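Local coordinates for cell division protein FtsX (Streptococcus pneumoniae, PDB 6HE6), which is part of the ABC transporter FtsEX of cell division, needed for normal growth and cell shape, its extracellular loop interacting with the peptidoglycan hydrolase PcsB, at residues Asp98-Thr101 against Ile102-Ala106. Numbering follows the deposited sequence.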
# COMPACT_ATOMS: atom_id res chain seq x y z
N ASP A 98 6.67 -6.86 -17.15
CA ASP A 98 6.36 -7.64 -15.95
C ASP A 98 5.15 -7.13 -15.20
O ASP A 98 4.67 -7.81 -14.28
CB ASP A 98 7.55 -7.64 -14.98
CG ASP A 98 8.82 -8.19 -15.60
OD1 ASP A 98 8.76 -9.21 -16.32
OD2 ASP A 98 9.89 -7.62 -15.34
N VAL A 99 4.64 -5.95 -15.56
CA VAL A 99 3.62 -5.28 -14.74
C VAL A 99 2.33 -6.08 -14.72
O VAL A 99 1.72 -6.29 -13.67
CB VAL A 99 3.38 -3.85 -15.25
CG1 VAL A 99 1.97 -3.38 -14.86
CG2 VAL A 99 4.44 -2.91 -14.73
N LYS A 100 1.87 -6.54 -15.89
CA LYS A 100 0.59 -7.23 -15.94
C LYS A 100 0.62 -8.53 -15.16
O LYS A 100 -0.35 -8.89 -14.49
CB LYS A 100 0.15 -7.46 -17.40
CG LYS A 100 -1.26 -6.91 -17.67
CD LYS A 100 -1.60 -6.71 -19.14
CE LYS A 100 -1.56 -5.23 -19.54
NZ LYS A 100 -2.02 -4.99 -20.95
N THR A 101 1.75 -9.24 -15.20
CA THR A 101 1.88 -10.45 -14.40
C THR A 101 1.87 -10.13 -12.91
O THR A 101 1.20 -10.82 -12.13
CB THR A 101 3.15 -11.20 -14.78
OG1 THR A 101 3.13 -11.50 -16.18
CG2 THR A 101 3.25 -12.51 -14.00
N ILE A 102 2.60 -9.09 -12.50
CA ILE A 102 2.69 -8.72 -11.09
C ILE A 102 1.31 -8.37 -10.55
O ILE A 102 0.89 -8.83 -9.48
CB ILE A 102 3.68 -7.56 -10.90
CG1 ILE A 102 5.12 -8.05 -10.96
CG2 ILE A 102 3.45 -6.85 -9.57
CD1 ILE A 102 6.12 -6.95 -11.27
N ALA A 103 0.57 -7.55 -11.29
CA ALA A 103 -0.75 -7.13 -10.84
C ALA A 103 -1.71 -8.31 -10.70
O ALA A 103 -2.58 -8.30 -9.82
CB ALA A 103 -1.30 -6.08 -11.80
N GLU A 104 -1.57 -9.32 -11.56
CA GLU A 104 -2.48 -10.46 -11.50
C GLU A 104 -2.17 -11.33 -10.29
O GLU A 104 -3.08 -11.71 -9.54
CB GLU A 104 -2.38 -11.28 -12.78
CG GLU A 104 -3.48 -10.94 -13.77
CD GLU A 104 -3.08 -11.20 -15.20
OE1 GLU A 104 -3.45 -10.39 -16.08
OE2 GLU A 104 -2.40 -12.22 -15.45
N ASP A 105 -0.90 -11.65 -10.07
CA ASP A 105 -0.53 -12.40 -8.88
C ASP A 105 -0.87 -11.61 -7.61
O ASP A 105 -1.23 -12.20 -6.58
CB ASP A 105 0.95 -12.76 -8.94
CG ASP A 105 1.29 -13.63 -10.15
OD1 ASP A 105 0.34 -14.05 -10.84
OD2 ASP A 105 2.49 -13.87 -10.43
N ALA A 106 -0.78 -10.28 -7.67
CA ALA A 106 -1.01 -9.48 -6.47
C ALA A 106 -2.46 -9.56 -6.02
O ALA A 106 -2.73 -9.57 -4.81
CB ALA A 106 -0.60 -8.03 -6.72
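I102 N bonds to D98 O (3.0 Å) and A103 N to V99 O (2.9 Å), the i to i+4 pattern of an alpha-helix, continued by E104 N to K100 O and D105 N to T101 O. The last of these is almost straight, with an N-H...O angle of 178°. The K100-E104 bond is longer and more bent, its donor lying 31° off the carbonyl plane. E104 N also makes a weak bond to T101 O, so two carbonyls share this one N-H.

These residues make up nearly all of the amphipathic helix 99-107, which packs on the four-stranded antiparallel sheet of the extracellular domain. V99 and I102 touch A93 of strand 88-93, while V99 touches V12 and A106 touches V14 of strand 11-16. I102 is buried. Its chi1 of -77° brings CG1 over towards D98 O, and the extended chi2 carries CD1 on to 3.4 Å from that oxygen. I102 CD1 also lies 4.0 Å from D98 CB.

K100, T101 and E104 lie on the exposed side. K100 and E104 form no salt bridge; the nearest side-chain atoms, K100 CG and E104 OE1, are 4.4 Å apart. T101 and D105 run side by side in the same direction. T101 CG2 is anti to the backbone N, and this methyl approaches D105 OD2 at 3.9 Å.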